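Local coordinates for CrtC domain-containing protein (PDB 7A0Q), which probably acts as a kievitone hydratase, adding water to the plant defence compound kievitone, at residues Phe26-Glu31 and Lys200-Tyr205; Tyr73-His78 and Phe147-Asp152; Gly295-Ser300 and Gly326-Lys331. One frame throughout, in Å; residues are numbered along the deposited sequence. Where two conformers were deposited one is given.

Interaction 1: residues Phe26-Glu31 and Lys200-Tyr205; sequences FPFKPE and KSHTWY
His202 reaches from strand 202-210 towards the irregular N-terminal segment 26-31, where it meets Phe28, Lys29 and Pro30. Its CB lies 3.5 Å from Lys29 O and 3.9 Å from Pro30 CA. CG is placed between the backbone N and the carbonyl carbon (chi1 65°), and it too stays near Lys29 O. Further out, CD2 meets Phe28 CA at 3.9 Å, with that carbon at the edge of the imidazole and in its plane. His202 NE2 comes within 4.2 Å of Phe28 CD1; the rings of Phe28 and His202 are inclined at 72°, and the side chains cross at about a right angle. NE2 is hydrogen-bonded to the hydroxyl of Tyr336, which lies on a strand of the C-terminal barrel.

Beside the histidine the backbones approach without a conventional hydrogen bond. Lys200 CA gives a C-H...O contact to Phe28 O at 3.1 Å, while Phe28 CB packs 3.2 Å from Lys200 O, an acceptor that the hydroxyl of Thr66 also engages. Ser201 O comes within 3.2 Å of Pro30 N, which, as a tertiary amide nitrogen, has no hydrogen to share.

With no hydrogen bond formed between the two segments, the contact relies on van der Waals packing and a C-H...O contact, and the polar side chains of Ser201 and His202 bond to other parts of the chain.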
loop_
_atom_site.group_PDB
_atom_site.type_symbol
_atom_site.label_atom_id
_atom_site.label_comp_id
_atom_site.label_asym_id
_atom_site.label_seq_id
_atom_site.Cartn_x
_atom_site.Cartn_y
_atom_site.Cartn_z
ATOM N N PHE A 26 -6.547 -10.696 -14.114
ATOM C CA PHE A 26 -5.328 -9.903 -14.041
ATOM C C PHE A 26 -4.125 -10.819 -13.850
ATOM O O PHE A 26 -4.234 -11.844 -13.174
ATOM C CB PHE A 26 -5.400 -8.905 -12.891
ATOM C CG PHE A 26 -6.366 -7.804 -13.122
ATOM C CD1 PHE A 26 -5.990 -6.686 -13.847
ATOM C CD2 PHE A 26 -7.663 -7.890 -12.639
ATOM C CE1 PHE A 26 -6.883 -5.663 -14.077
ATOM C CE2 PHE A 26 -8.565 -6.870 -12.867
ATOM C CZ PHE A 26 -8.175 -5.757 -13.592
ATOM N N PRO A 27 -2.964 -10.476 -14.433
ATOM C CA PRO A 27 -1.783 -11.345 -14.377
ATOM C C PRO A 27 -0.996 -11.233 -13.067
ATOM O O PRO A 27 0.222 -11.031 -13.068
ATOM C CB PRO A 27 -0.962 -10.876 -15.581
ATOM C CG PRO A 27 -1.292 -9.426 -15.705
ATOM C CD PRO A 27 -2.726 -9.269 -15.246
ATOM N N PHE A 28 -1.695 -11.396 -11.937
ATOM C CA PHE A 28 -1.028 -11.421 -10.637
ATOM C C PHE A 28 -0.031 -12.572 -10.577
ATOM O O PHE A 28 -0.361 -13.712 -10.922
ATOM C CB PHE A 28 -2.043 -11.581 -9.503
ATOM C CG PHE A 28 -3.118 -10.528 -9.459
ATOM C CD1 PHE A 28 -2.918 -9.251 -9.974
ATOM C CD2 PHE A 28 -4.337 -10.821 -8.860
ATOM C CE1 PHE A 28 -3.926 -8.290 -9.899
ATOM C CE2 PHE A 28 -5.346 -9.874 -8.791
ATOM C CZ PHE A 28 -5.145 -8.606 -9.307
ATOM N N LYS A 29 1.186 -12.279 -10.110
ATOM C CA LYS A 29 2.186 -13.320 -9.905
ATOM C C LYS A 29 3.318 -12.759 -9.057
ATOM O O LYS A 29 3.581 -11.550 -9.101
ATOM C CB LYS A 29 2.724 -13.849 -11.244
ATOM C CG LYS A 29 3.377 -12.799 -12.115
ATOM C CD LYS A 29 3.734 -13.359 -13.497
ATOM C CE LYS A 29 2.479 -13.710 -14.295
ATOM N NZ LYS A 29 2.756 -14.078 -15.719
ATOM N N PRO A 30 4.005 -13.590 -8.284
ATOM C CA PRO A 30 5.086 -13.090 -7.433
ATOM C C PRO A 30 6.399 -12.970 -8.188
ATOM O O PRO A 30 6.622 -13.597 -9.228
ATOM C CB PRO A 30 5.192 -14.154 -6.342
ATOM C CG PRO A 30 4.819 -15.429 -7.069
ATOM C CD PRO A 30 3.777 -15.037 -8.092
ATOM N N GLU A 31 7.282 -12.146 -7.633
ATOM C CA GLU A 31 8.676 -12.208 -8.030
ATOM C C GLU A 31 9.383 -13.299 -7.239
ATOM O O GLU A 31 8.854 -13.843 -6.262
ATOM C CB GLU A 31 9.356 -10.845 -7.841
ATOM C CG GLU A 31 8.863 -9.857 -8.872
ATOM C CD GLU A 31 9.395 -8.445 -8.671
ATOM O OE1 GLU A 31 9.825 -8.109 -7.543
ATOM O OE2 GLU A 31 9.377 -7.681 -9.659
ATOM N N LYS A 200 -0.235 -17.317 -8.750
ATOM C CA LYS A 200 -1.019 -16.300 -9.433
ATOM C C LYS A 200 -1.467 -15.220 -8.459
ATOM O O LYS A 200 -2.549 -14.648 -8.587
ATOM C CB LYS A 200 -2.202 -16.938 -10.157
ATOM C CG LYS A 200 -1.738 -17.815 -11.322
ATOM C CD LYS A 200 -2.878 -18.564 -11.987
ATOM C CE LYS A 200 -2.364 -19.347 -13.199
ATOM N NZ LYS A 200 -3.438 -20.159 -13.839
ATOM N N SER A 201 -0.606 -14.905 -7.492
ATOM C CA SER A 201 -0.901 -13.937 -6.441
ATOM C C SER A 201 0.389 -13.187 -6.108
ATOM O O SER A 201 1.492 -13.666 -6.378
ATOM C CB SER A 201 -1.422 -14.627 -5.170
ATOM O OG SER A 201 -2.670 -15.293 -5.391
ATOM N N HIS A 202 0.249 -12.006 -5.505
ATOM C CA HIS A 202 1.412 -11.360 -4.903
ATOM C C HIS A 202 0.931 -10.320 -3.910
ATOM O O HIS A 202 -0.213 -9.878 -3.961
ATOM C CB HIS A 202 2.339 -10.710 -5.942
ATOM C CG HIS A 202 1.719 -9.561 -6.679
ATOM N ND1 HIS A 202 1.986 -8.237 -6.377
ATOM C CD2 HIS A 202 0.843 -9.540 -7.713
ATOM C CE1 HIS A 202 1.302 -7.456 -7.198
ATOM N NE2 HIS A 202 0.598 -8.221 -8.014
ATOM N N THR A 203 1.824 -9.938 -3.005
ATOM C CA THR A 203 1.498 -8.952 -1.982
ATOM C C THR A 203 2.512 -7.825 -2.042
ATOM O O THR A 203 3.718 -8.075 -2.114
ATOM C CB THR A 203 1.489 -9.586 -0.579
ATOM O OG1 THR A 203 0.433 -10.548 -0.506
ATOM C CG2 THR A 203 1.269 -8.535 0.520
ATOM N N TRP A 204 2.023 -6.587 -2.017
ATOM C CA TRP A 204 2.866 -5.424 -1.792
ATOM C C TRP A 204 2.775 -5.129 -0.304
ATOM O O TRP A 204 1.698 -4.797 0.204
ATOM C CB TRP A 204 2.406 -4.227 -2.617
ATOM C CG TRP A 204 3.241 -2.966 -2.415
ATOM C CD1 TRP A 204 3.474 -2.292 -1.237
ATOM C CD2 TRP A 204 3.929 -2.236 -3.435
ATOM N NE1 TRP A 204 4.262 -1.181 -1.474
ATOM C CE2 TRP A 204 4.554 -1.128 -2.815
ATOM C CE3 TRP A 204 4.069 -2.404 -4.817
ATOM C CZ2 TRP A 204 5.307 -0.198 -3.535
ATOM C CZ3 TRP A 204 4.810 -1.467 -5.532
ATOM C CH2 TRP A 204 5.428 -0.390 -4.888
ATOM N N TYR A 205 3.893 -5.288 0.389
ATOM C CA TYR A 205 4.010 -4.936 1.792
ATOM C C TYR A 205 4.714 -3.586 1.883
ATOM O O TYR A 205 5.785 -3.399 1.298
ATOM C CB TYR A 205 4.788 -6.023 2.538
ATOM C CG TYR A 205 5.131 -5.648 3.958
ATOM C CD1 TYR A 205 4.194 -5.832 4.979
ATOM C CD2 TYR A 205 6.385 -5.136 4.285
ATOM C CE1 TYR A 205 4.492 -5.496 6.284
ATOM C CE2 TYR A 205 6.692 -4.787 5.596
ATOM C CZ TYR A 205 5.745 -4.980 6.582
ATOM O OH TYR A 205 6.059 -4.649 7.879
#

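Interaction 2: residues Tyr73-His78 and Phe147-Asp152; sequences YVVLAH and FDITYD
A methyl group of Val75 sits over the ring of Phe147 at the centre of this buried, largely apolar contact. CG1 lies 3.6 Å from the centroid of the Phe147 ring, 15° off the ring normal, which makes a CH-pi contact over the face. The methyl is displaced slightly towards the rim, and its nearest ring atom is Phe147 CE2, 3.5 Å away. With CG1 anti to the backbone N (chi1 178°), it is this branch of Val75 that lies over the ring, and the two side chains pass alongside one another pointing opposite ways. The same methyl touches the tip of Ile149, with Val75 CG1 and Ile149 CD1 3.7 Å apart, and is therefore shared by two side chains of the facing strand. Ala77 meets the ring differently: its CB approaches Phe147 CZ at 4.1 Å from the edge, near the ring plane. The carbonyl of Leu76 adds an oblique approach, with Leu76 O 3.8 Å from Phe147 CZ.

Neighbouring strands supply a second shell. Ala90, Ser140 and Leu187 also touch Phe147, Ile65 packs on Val75, and Ile149 rests against Ser63 and Thr183. Backbone hydrogen bonds between Val75 and Ser63 and between Ala77 and Ser61 fix strand 72-81 on strand 58-66, while strand 145-152 is held between strands 136-142 and 171-189.

The two segments run nearly perpendicular, at 86°, and their axes come no closer than 9.7 Å, a spacing spanned mainly by side chains and not by backbone pairing. Such crossed packing of strands through an apolar layer is consistent with a lipocalin-like beta fold of the calycin superfamily, as expected for a CrtC-type N-terminal domain.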
loop_
_atom_site.group_PDB
_atom_site.type_symbol
_atom_site.label_atom_id
_atom_site.label_comp_id
_atom_site.label_asym_id
_atom_site.label_seq_id
_atom_site.Cartn_x
_atom_site.Cartn_y
_atom_site.Cartn_z
ATOM N N TYR A 73 -9.254 -11.384 -5.928
ATOM C CA TYR A 73 -9.590 -10.456 -4.861
ATOM C C TYR A 73 -8.408 -9.533 -4.638
ATOM O O TYR A 73 -7.267 -9.875 -4.948
ATOM C CB TYR A 73 -9.912 -11.177 -3.545
ATOM C CG TYR A 73 -11.126 -12.075 -3.622
ATOM C CD1 TYR A 73 -11.016 -13.374 -4.094
ATOM C CD2 TYR A 73 -12.381 -11.619 -3.221
ATOM C CE1 TYR A 73 -12.128 -14.200 -4.171
ATOM C CE2 TYR A 73 -13.501 -12.443 -3.298
ATOM C CZ TYR A 73 -13.361 -13.730 -3.774
ATOM O OH TYR A 73 -14.457 -14.567 -3.854
ATOM N N VAL A 74 -8.690 -8.357 -4.087
ATOM C CA VAL A 74 -7.656 -7.488 -3.531
ATOM C C VAL A 74 -7.964 -7.345 -2.047
ATOM O O VAL A 74 -9.083 -6.970 -1.672
ATOM C CB VAL A 74 -7.597 -6.126 -4.240
ATOM C CG1 VAL A 74 -6.635 -5.194 -3.516
ATOM C CG2 VAL A 74 -7.164 -6.305 -5.693
ATOM N N VAL A 75 -6.993 -7.674 -1.201
ATOM C CA VAL A 75 -7.189 -7.699 0.244
ATOM C C VAL A 75 -6.198 -6.740 0.887
ATOM O O VAL A 75 -4.988 -6.837 0.646
ATOM C CB VAL A 75 -7.017 -9.117 0.817
ATOM C CG1 VAL A 75 -7.173 -9.081 2.329
ATOM C CG2 VAL A 75 -8.063 -10.044 0.212
ATOM N N LEU A 76 -6.707 -5.853 1.729
ATOM C CA LEU A 76 -5.906 -4.835 2.395
ATOM C C LEU A 76 -5.843 -5.107 3.890
ATOM O O LEU A 76 -6.844 -5.489 4.497
ATOM C CB LEU A 76 -6.516 -3.459 2.174
ATOM C CG LEU A 76 -6.118 -2.667 0.940
ATOM C CD1 LEU A 76 -6.040 -3.510 -0.331
ATOM C CD2 LEU A 76 -7.133 -1.577 0.781
ATOM N N ALA A 77 -4.667 -4.910 4.479
ATOM C CA ALA A 77 -4.494 -4.959 5.926
ATOM C C ALA A 77 -3.589 -3.809 6.339
ATOM O O ALA A 77 -2.579 -3.553 5.678
ATOM C CB ALA A 77 -3.877 -6.280 6.385
ATOM N N HIS A 78 -3.932 -3.129 7.436
ATOM C CA HIS A 78 -3.147 -1.970 7.845
ATOM C C HIS A 78 -3.231 -1.777 9.352
ATOM O O HIS A 78 -4.337 -1.688 9.894
ATOM C CB HIS A 78 -3.658 -0.720 7.131
ATOM C CG HIS A 78 -2.967 0.538 7.550
ATOM N ND1 HIS A 78 -3.646 1.717 7.764
ATOM C CD2 HIS A 78 -1.661 0.800 7.801
ATOM C CE1 HIS A 78 -2.785 2.658 8.117
ATOM N NE2 HIS A 78 -1.575 2.124 8.157
ATOM N N PHE A 147 -9.530 -13.350 6.935
ATOM C CA PHE A 147 -8.496 -13.877 6.053
ATOM C C PHE A 147 -7.263 -14.163 6.891
ATOM O O PHE A 147 -7.150 -13.732 8.040
ATOM C CB PHE A 147 -8.179 -12.918 4.887
ATOM C CG PHE A 147 -7.782 -11.520 5.315
ATOM C CD1 PHE A 147 -6.489 -11.251 5.766
ATOM C CD2 PHE A 147 -8.695 -10.474 5.235
ATOM C CE1 PHE A 147 -6.128 -9.958 6.156
ATOM C CE2 PHE A 147 -8.331 -9.164 5.606
ATOM C CZ PHE A 147 -7.045 -8.921 6.060
ATOM N N ASP A 148 -6.340 -14.915 6.305
ATOM C CA ASP A 148 -5.104 -15.287 6.996
ATOM C C ASP A 148 -4.064 -15.492 5.898
ATOM O O ASP A 148 -3.991 -16.558 5.285
ATOM C CB ASP A 148 -5.310 -16.533 7.850
ATOM C CG ASP A 148 -4.119 -16.855 8.736
ATOM O OD1 ASP A 148 -3.069 -16.194 8.618
ATOM O OD2 ASP A 148 -4.235 -17.797 9.550
ATOM N N ILE A 149 -3.292 -14.441 5.633
ATOM C CA ILE A 149 -2.440 -14.351 4.455
ATOM C C ILE A 149 -0.992 -14.278 4.914
ATOM O O ILE A 149 -0.645 -13.421 5.734
ATOM C CB ILE A 149 -2.792 -13.109 3.615
ATOM C CG1 ILE A 149 -4.266 -13.150 3.210
ATOM C CG2 ILE A 149 -1.879 -13.024 2.421
ATOM C CD1 ILE A 149 -4.763 -11.882 2.504
ATOM N N THR A 150 -0.145 -15.163 4.388
ATOM C CA THR A 150 1.282 -15.076 4.652
ATOM C C THR A 150 2.025 -14.701 3.380
ATOM O O THR A 150 1.561 -14.966 2.270
ATOM C CB THR A 150 1.849 -16.385 5.208
ATOM O OG1 THR A 150 1.617 -17.457 4.280
ATOM C CG2 THR A 150 1.205 -16.706 6.553
ATOM N N TYR A 151 3.165 -14.038 3.542
ATOM C CA TYR A 151 3.917 -13.651 2.357
ATOM C C TYR A 151 5.405 -13.623 2.675
ATOM O O TYR A 151 5.825 -13.477 3.826
ATOM C CB TYR A 151 3.437 -12.302 1.761
ATOM C CG TYR A 151 3.019 -11.272 2.785
ATOM C CD1 TYR A 151 1.755 -11.310 3.364
ATOM C CD2 TYR A 151 3.897 -10.266 3.181
ATOM C CE1 TYR A 151 1.380 -10.380 4.325
ATOM C CE2 TYR A 151 3.529 -9.339 4.137
ATOM C CZ TYR A 151 2.271 -9.397 4.697
ATOM O OH TYR A 151 1.908 -8.475 5.653
ATOM N N ASP A 152 6.190 -13.797 1.617
ATOM C CA ASP A 152 7.634 -13.995 1.676
ATOM C C ASP A 152 8.246 -12.983 0.715
ATOM O O ASP A 152 7.883 -12.954 -0.467
ATOM C CB ASP A 152 7.967 -15.445 1.282
ATOM C CG ASP A 152 9.458 -15.754 1.248
ATOM O OD1 ASP A 152 10.300 -14.854 1.446
ATOM O OD2 ASP A 152 9.794 -16.945 1.017
#

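Interaction 3: residues Gly295-Ser300 and Gly326-Lys331; sequences GDFKLS and GNVHSK
Phe297 and Gly326 face each other as an antiparallel non-hydrogen-bonded pair, their CA atoms 4.1 Å apart, where strands 295-308 and 317-328 run side by side near one end of their hairpin. Next to this pair, Asn327 N donates to Asp296 O over 2.9 Å, with an N-H...O angle of 156° and the donor nearly along the C=O axis. The return bond, Asp296 N to Asn327 O, is weak at 3.2 Å. Two C-H...O contacts accompany them: Gly326 CA approaches Asp296 O and Gly295 CA approaches Asn327 O, the glycines letting the backbones come close.

Apolar contact lies on the face bearing Phe297 and Val328, whose side chains cross obliquely. Phe297 CZ meets Val328 CG2 at 3.9 Å; Ile291 also touches the phenylalanine, and Phe294 and Tyr231 pack on the valine.

Polar side chains occupy the face bearing Asp296 and Asn327. The carboxylate and amide lie close, but Asp296 was modelled in two conformers and the detail of this approach is doubtful. The amide oxygen is more clearly engaged: with Asn327 CG between the backbone N and the carbonyl carbon (chi1 83°), OD1 accepts from Ser330 N at 3.0 Å, the donor tilted 26° out of the carbonyl plane, in an Asx motif.

This bond braces a type I' turn from Val328 to Lys331, closed by paired backbone bonds between those two residues. A two-residue I' turn of this kind is characteristic of tight beta hairpins, and here it links the last two strands of the eight-stranded antiparallel barrel of the lipocalin-like domain.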
loop_
_atom_site.group_PDB
_atom_site.type_symbol
_atom_site.label_atom_id
_atom_site.label_comp_id
_atom_site.label_asym_id
_atom_site.label_seq_id
_atom_site.Cartn_x
_atom_site.Cartn_y
_atom_site.Cartn_z
ATOM N N GLY A 295 6.965 8.501 -18.443
ATOM C CA GLY A 295 5.760 8.176 -19.187
ATOM C C GLY A 295 4.570 8.935 -18.649
ATOM O O GLY A 295 4.676 9.727 -17.711
ATOM N N ASP A 296 3.420 8.700 -19.271
ATOM C CA ASP A 296 2.183 9.289 -18.784
ATOM C C ASP A 296 1.126 8.202 -18.679
ATOM O O ASP A 296 1.160 7.204 -19.402
ATOM C CB ASP A 296 1.688 10.464 -19.661
ATOM C CG ASP A 296 1.645 10.134 -21.138
ATOM O OD1 ASP A 296 1.447 8.958 -21.501
ATOM O OD2 ASP A 296 1.801 11.068 -21.951
ATOM N N PHE A 297 0.205 8.395 -17.744
ATOM C CA PHE A 297 -0.727 7.351 -17.349
ATOM C C PHE A 297 -2.111 7.928 -17.112
ATOM O O PHE A 297 -2.252 9.039 -16.594
ATOM C CB PHE A 297 -0.236 6.632 -16.082
ATOM C CG PHE A 297 1.180 6.147 -16.185
ATOM C CD1 PHE A 297 1.455 4.879 -16.662
ATOM C CD2 PHE A 297 2.240 6.982 -15.847
ATOM C CE1 PHE A 297 2.768 4.435 -16.780
ATOM C CE2 PHE A 297 3.550 6.552 -15.966
ATOM C CZ PHE A 297 3.817 5.281 -16.425
ATOM N N LYS A 298 -3.126 7.149 -17.491
ATOM C CA LYS A 298 -4.529 7.455 -17.246
ATOM C C LYS A 298 -5.060 6.354 -16.340
ATOM O O LYS A 298 -5.115 5.192 -16.751
ATOM C CB LYS A 298 -5.308 7.513 -18.563
ATOM C CG LYS A 298 -6.806 7.670 -18.409
ATOM C CD LYS A 298 -7.186 8.999 -17.769
ATOM C CE LYS A 298 -8.120 8.800 -16.580
ATOM N NZ LYS A 298 -9.221 7.823 -16.864
ATOM N N LEU A 299 -5.434 6.706 -15.112
ATOM C CA LEU A 299 -5.746 5.726 -14.078
ATOM C C LEU A 299 -7.205 5.843 -13.652
ATOM O O LEU A 299 -7.759 6.944 -13.588
ATOM C CB LEU A 299 -4.815 5.908 -12.867
ATOM C CG LEU A 299 -3.331 6.130 -13.197
ATOM C CD1 LEU A 299 -2.926 7.619 -13.194
ATOM C CD2 LEU A 299 -2.435 5.308 -12.253
ATOM N N SER A 300 -7.824 4.702 -13.348
ATOM C CA SER A 300 -9.248 4.668 -13.031
ATOM C C SER A 300 -9.509 3.729 -11.869
ATOM O O SER A 300 -9.040 2.586 -11.872
ATOM C CB SER A 300 -10.070 4.226 -14.244
ATOM O OG SER A 300 -9.820 5.086 -15.339
ATOM N N GLY A 326 -1.285 3.775 -20.427
ATOM C CA GLY A 326 -0.388 4.889 -20.654
ATOM C C GLY A 326 0.760 4.471 -21.543
ATOM O O GLY A 326 0.650 3.511 -22.305
ATOM N N ASN A 327 1.855 5.213 -21.443
ATOM C CA ASN A 327 3.062 4.888 -22.180
ATOM C C ASN A 327 4.254 4.977 -21.247
ATOM O O ASN A 327 4.238 5.719 -20.264
ATOM C CB ASN A 327 3.280 5.817 -23.391
ATOM C CG ASN A 327 3.951 7.126 -23.016
ATOM O OD1 ASN A 327 5.183 7.232 -22.986
ATOM N ND2 ASN A 327 3.144 8.136 -22.735
ATOM N N VAL A 328 5.274 4.188 -21.550
ATOM C CA VAL A 328 6.576 4.308 -20.915
ATOM C C VAL A 328 7.597 4.431 -22.031
ATOM O O VAL A 328 7.711 3.526 -22.868
ATOM C CB VAL A 328 6.900 3.113 -20.006
ATOM C CG1 VAL A 328 8.330 3.209 -19.516
ATOM C CG2 VAL A 328 5.924 3.058 -18.839
ATOM N N HIS A 329 8.317 5.553 -22.057
ATOM C CA HIS A 329 9.278 5.845 -23.117
ATOM C C HIS A 329 8.640 5.639 -24.488
ATOM O O HIS A 329 9.191 4.981 -25.373
ATOM C CB HIS A 329 10.543 5.004 -22.951
ATOM C CG HIS A 329 11.213 5.189 -21.624
ATOM N ND1 HIS A 329 11.441 6.432 -21.072
ATOM C CD2 HIS A 329 11.697 4.288 -20.736
ATOM C CE1 HIS A 329 12.039 6.288 -19.901
ATOM N NE2 HIS A 329 12.205 4.998 -19.675
ATOM N N SER A 330 7.432 6.186 -24.631
ATOM C CA SER A 330 6.658 6.238 -25.870
ATOM C C SER A 330 6.162 4.873 -26.333
ATOM O O SER A 330 5.710 4.743 -27.479
ATOM C CB SER A 330 7.449 6.905 -27.003
ATOM O OG SER A 330 8.206 8.002 -26.518
ATOM N N LYS A 331 6.219 3.855 -25.481
ATOM C CA LYS A 331 5.665 2.544 -25.787
ATOM C C LYS A 331 4.422 2.303 -24.944
ATOM O O LYS A 331 4.467 2.502 -23.723
ATOM C CB LYS A 331 6.701 1.445 -25.520
ATOM C CG LYS A 331 6.171 0.023 -25.686
ATOM C CD LYS A 331 6.857 -0.957 -24.735
ATOM C CE LYS A 331 5.974 -1.281 -23.537
ATOM N NZ LYS A 331 6.537 -2.369 -22.669
#

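Interactions 1 and 2 are neighbours, their centres 11 Å apart, and both involve the same N-terminal system of strands. Along the chain, 73-78 and 147-152 fall within the loop closed by interaction 1, and Tyr151 of interaction 2 packs against Thr203 and Tyr205 of interaction 1. Interaction 3 is separate, 21 Å from interaction 1 and 28 Å from interaction 2 between centres, near one end of the C-terminal barrel. Chemistry follows place: interaction 2, fully buried, is largely apolar; interaction 1, partly buried, lays an irregular segment on a strand without direct hydrogen bonds; interaction 3, also partly buried and farthest from the chain centre, alone pairs backbones.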